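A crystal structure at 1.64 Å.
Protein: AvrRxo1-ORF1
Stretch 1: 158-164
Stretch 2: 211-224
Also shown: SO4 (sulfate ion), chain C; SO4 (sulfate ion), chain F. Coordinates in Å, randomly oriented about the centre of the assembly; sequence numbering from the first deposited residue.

Stretch 1, residues 158-164: KRLSREY
Stretch 2 211-224: PVVSSGFVAVRSNR

How do the two backbones lie against each other? Residues 211 to 222 of the second stretch are helical, with i to i+4 bonds such as Gly216 N to Val212 O at 3.0 Å and Val220 N to Gly216 O at 2.9 Å, and Asn223 is the first residue to leave helical phi/psi (-104/6). The first stretch crosses this helix as a loop: Arg159 at -60/-41, Leu160 left-handed at 54/43, Ser161 at -73/-48, and Arg162 extended at -94/158 in the N-cap position before the helix that begins with Glu163. The register is set by Ser161 CA, 4.3 Å from Val220 CA, and Arg162 CA, 6.0 Å from Asn223 CA.

What permits so close an approach? Small residues do. Ser161 points toward the helix, placing OG (chi1 60°, p) 3.4 Å from Ala219 CB and its CB 3.7 Å from Val220 N. Gly216 lets Arg159 NE come within 3.6 Å of its CA; a CB there would lie 2.5 Å from that NE, a clash. Leu160 turns away, and the two stretches bury 421 Å² in all.

How do the two arginines pack? Arg159 points toward the helix with chi1 to chi3 t, t, m and chi4 98°; NH2 reaches 3.7 Å from Val212 CG1, and Val212 O lies over one guanidinium face. Arg162 leaves its CA sideways, then runs m, t, t with chi4 -91°, which brings its end nearer: CZ sits 3.6 Å from Ala219 CB, the methyl covering one guanidinium face.

Where does polar linkage come from, if no direct hydrogen bond joins the stretches? Three waters supply it. Water 1 accepts from Arg162 NH1 at 3.0 Å and donates to Ser215 O at 2.9 Å; water 2 accepts from Arg162 NH2 at 3.0 Å and Asn223 ND2 at 3.1 Å; water 3 donates to Glu163 OE1 at 3.1 Å and Asn223 OD1 at 2.8 Å. Asn223 (chi1 -68°, m; chi2 -65°) also bonds back through ND2 to Ala219 O at 3.1 Å, while its CB lies 3.2 Å from Ser161 O.

What does the chain C sulfate, probably from the crystallisation liquor, add? It ties the loop's donors together: O1 accepts from Ser161 N at 2.9 Å and Ser161 OG at 2.7 Å, and O2 accepts from Arg159 NH1 at 2.9 Å, near the guanidinium plane.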

# COMPACT_ATOMS: atom_id res chain seq x y z
N LYS A 158 -20.48 11.60 15.43
CA LYS A 158 -20.19 12.30 14.18
C LYS A 158 -18.87 11.75 13.69
O LYS A 158 -18.15 11.08 14.45
CB LYS A 158 -20.02 13.80 14.42
CG LYS A 158 -21.28 14.54 14.87
CD LYS A 158 -20.95 16.02 15.01
CE LYS A 158 -22.13 16.80 15.54
NZ LYS A 158 -21.92 18.25 15.31
N ARG A 159 -18.54 12.03 12.44
CA ARG A 159 -17.27 11.54 11.91
C ARG A 159 -16.08 12.08 12.70
O ARG A 159 -15.12 11.34 12.96
CB ARG A 159 -17.12 11.89 10.43
CG ARG A 159 -15.88 11.26 9.79
CD ARG A 159 -15.76 11.51 8.29
NE ARG A 159 -16.84 10.86 7.55
CZ ARG A 159 -17.95 11.46 7.14
NH1 ARG A 159 -18.14 12.75 7.40
NH2 ARG A 159 -18.89 10.78 6.50
N LEU A 160 -16.16 13.37 13.07
CA LEU A 160 -15.13 14.05 13.87
C LEU A 160 -13.75 13.91 13.24
O LEU A 160 -12.76 13.67 13.95
CB LEU A 160 -15.12 13.54 15.31
CG LEU A 160 -16.43 13.68 16.09
CD1 LEU A 160 -16.37 12.95 17.42
CD2 LEU A 160 -16.79 15.16 16.29
N SER A 161 -13.67 14.05 11.92
CA SER A 161 -12.41 13.76 11.24
C SER A 161 -11.36 14.83 11.51
O SER A 161 -10.23 14.51 11.91
CB SER A 161 -12.62 13.48 9.75
OG SER A 161 -13.20 14.57 9.05
N ARG A 162 -11.74 16.10 11.36
CA ARG A 162 -10.74 17.16 11.24
C ARG A 162 -10.33 17.87 12.52
O ARG A 162 -11.06 17.86 13.52
CB ARG A 162 -11.17 18.17 10.18
CG ARG A 162 -11.49 17.49 8.87
CD ARG A 162 -11.51 18.45 7.72
NE ARG A 162 -12.08 17.80 6.54
CZ ARG A 162 -11.37 17.15 5.64
NH1 ARG A 162 -11.99 16.58 4.61
NH2 ARG A 162 -10.05 17.06 5.75
N GLU A 163 -9.15 18.48 12.49
CA GLU A 163 -8.60 19.16 13.65
C GLU A 163 -9.56 20.17 14.25
O GLU A 163 -9.77 20.18 15.47
CB GLU A 163 -7.26 19.83 13.33
CG GLU A 163 -6.12 18.88 13.08
CD GLU A 163 -4.79 19.60 12.99
OE1 GLU A 163 -3.79 18.95 12.63
OE2 GLU A 163 -4.75 20.81 13.27
N TYR A 164 -10.17 21.01 13.42
CA TYR A 164 -11.05 22.05 13.96
C TYR A 164 -12.23 21.48 14.72
O TYR A 164 -12.67 22.05 15.72
CB TYR A 164 -11.51 23.05 12.89
CG TYR A 164 -12.58 22.57 11.93
CD1 TYR A 164 -12.25 21.95 10.75
CD2 TYR A 164 -13.93 22.80 12.20
CE1 TYR A 164 -13.22 21.53 9.87
CE2 TYR A 164 -14.90 22.37 11.32
CZ TYR A 164 -14.54 21.74 10.15
OH TYR A 164 -15.50 21.32 9.26
N PRO A 211 -18.13 9.89 -2.87
CA PRO A 211 -17.17 10.90 -2.42
C PRO A 211 -17.22 11.19 -0.91
O PRO A 211 -16.20 11.51 -0.30
CB PRO A 211 -17.57 12.16 -3.21
CG PRO A 211 -18.23 11.62 -4.44
CD PRO A 211 -19.00 10.42 -3.95
N VAL A 212 -18.41 11.08 -0.32
CA VAL A 212 -18.55 11.29 1.12
C VAL A 212 -17.76 10.24 1.90
O VAL A 212 -17.07 10.54 2.87
CB VAL A 212 -20.03 11.24 1.51
CG1 VAL A 212 -20.22 11.23 3.04
CG2 VAL A 212 -20.77 12.43 0.88
N VAL A 213 -17.88 8.99 1.48
CA VAL A 213 -17.23 7.89 2.19
C VAL A 213 -15.71 7.92 1.98
O VAL A 213 -14.93 7.71 2.92
CB VAL A 213 -17.84 6.54 1.76
CG1 VAL A 213 -17.25 5.40 2.59
CG2 VAL A 213 -19.36 6.59 1.92
N SER A 214 -15.28 8.20 0.76
CA SER A 214 -13.84 8.26 0.48
C SER A 214 -13.16 9.46 1.11
O SER A 214 -12.12 9.33 1.76
CB SER A 214 -13.59 8.22 -1.03
OG SER A 214 -12.20 8.12 -1.30
N SER A 215 -13.75 10.64 0.96
CA SER A 215 -13.15 11.81 1.56
C SER A 215 -13.19 11.72 3.08
O SER A 215 -12.27 12.17 3.77
CB SER A 215 -13.81 13.10 1.06
OG SER A 215 -13.33 13.38 -0.24
N GLY A 216 -14.24 11.08 3.60
CA GLY A 216 -14.31 10.85 5.04
C GLY A 216 -13.20 9.94 5.53
O GLY A 216 -12.65 10.14 6.61
N PHE A 217 -12.90 8.91 4.73
CA PHE A 217 -11.85 7.96 5.04
C PHE A 217 -10.50 8.65 5.07
O PHE A 217 -9.72 8.47 6.01
CB PHE A 217 -11.86 6.87 3.98
CG PHE A 217 -10.71 5.91 4.04
CD1 PHE A 217 -10.76 4.80 4.87
CD2 PHE A 217 -9.61 6.07 3.21
CE1 PHE A 217 -9.71 3.90 4.90
CE2 PHE A 217 -8.56 5.16 3.24
CZ PHE A 217 -8.62 4.08 4.10
N VAL A 218 -10.23 9.43 4.03
CA VAL A 218 -8.98 10.15 3.97
C VAL A 218 -8.81 11.09 5.16
O VAL A 218 -7.77 11.09 5.83
CB VAL A 218 -8.86 10.94 2.66
CG1 VAL A 218 -7.67 11.88 2.72
CG2 VAL A 218 -8.74 9.98 1.48
N ALA A 219 -9.86 11.84 5.47
CA ALA A 219 -9.82 12.80 6.57
C ALA A 219 -9.64 12.12 7.92
O ALA A 219 -8.84 12.57 8.75
CB ALA A 219 -11.06 13.64 6.58
N VAL A 220 -10.39 11.05 8.16
CA VAL A 220 -10.32 10.41 9.47
C VAL A 220 -8.95 9.78 9.72
O VAL A 220 -8.42 9.86 10.83
CB VAL A 220 -11.48 9.40 9.69
CG1 VAL A 220 -11.20 8.09 9.00
CG2 VAL A 220 -11.73 9.18 11.18
N ARG A 221 -8.35 9.21 8.68
CA ARG A 221 -7.04 8.62 8.85
C ARG A 221 -5.94 9.68 8.96
O ARG A 221 -5.07 9.58 9.81
CB ARG A 221 -6.75 7.63 7.71
CG ARG A 221 -7.57 6.36 7.88
CD ARG A 221 -6.81 5.21 7.36
NE ARG A 221 -7.49 3.93 7.58
CZ ARG A 221 -7.16 2.82 6.94
NH1 ARG A 221 -6.16 2.84 6.07
NH2 ARG A 221 -7.84 1.70 7.17
N SER A 222 -6.00 10.70 8.10
CA SER A 222 -4.93 11.71 8.06
C SER A 222 -4.81 12.51 9.36
O SER A 222 -3.72 12.98 9.71
CB SER A 222 -5.14 12.67 6.88
OG SER A 222 -5.00 11.98 5.65
N ASN A 223 -5.93 12.67 10.06
CA ASN A 223 -5.95 13.47 11.27
C ASN A 223 -5.99 12.67 12.56
O ASN A 223 -6.10 13.23 13.64
CB ASN A 223 -7.11 14.45 11.23
CG ASN A 223 -6.92 15.50 10.18
OD1 ASN A 223 -6.00 16.31 10.27
ND2 ASN A 223 -7.77 15.50 9.16
N ARG A 224 -5.89 11.35 12.44
CA ARG A 224 -5.98 10.47 13.60
C ARG A 224 -4.90 10.71 14.65
O ARG A 224 -5.18 10.75 15.85
CB ARG A 224 -5.95 9.01 13.12
CG ARG A 224 -6.02 7.96 14.21
CD ARG A 224 -6.56 6.69 13.61
NE ARG A 224 -8.02 6.70 13.55
CZ ARG A 224 -8.75 6.15 12.58
NH1 ARG A 224 -8.16 5.56 11.55
NH2 ARG A 224 -10.09 6.19 12.65
S SO4 C . -16.42 15.67 8.97
O1 SO4 C . -15.71 14.98 10.04
O2 SO4 C . -16.25 14.96 7.70
O3 SO4 C . -15.91 17.03 8.82
O4 SO4 C . -17.85 15.74 9.29
S SO4 F . -6.65 -0.71 4.73
O1 SO4 F . -6.51 -2.07 4.22
O2 SO4 F . -5.36 -0.05 4.78
O3 SO4 F . -7.22 -0.76 6.07
O4 SO4 F . -7.54 0.05 3.85
O HOH W 1 -10.75 14.44 2.85
O HOH W 2 -7.93 18.16 7.60
O HOH W 3 -3.42 16.18 11.38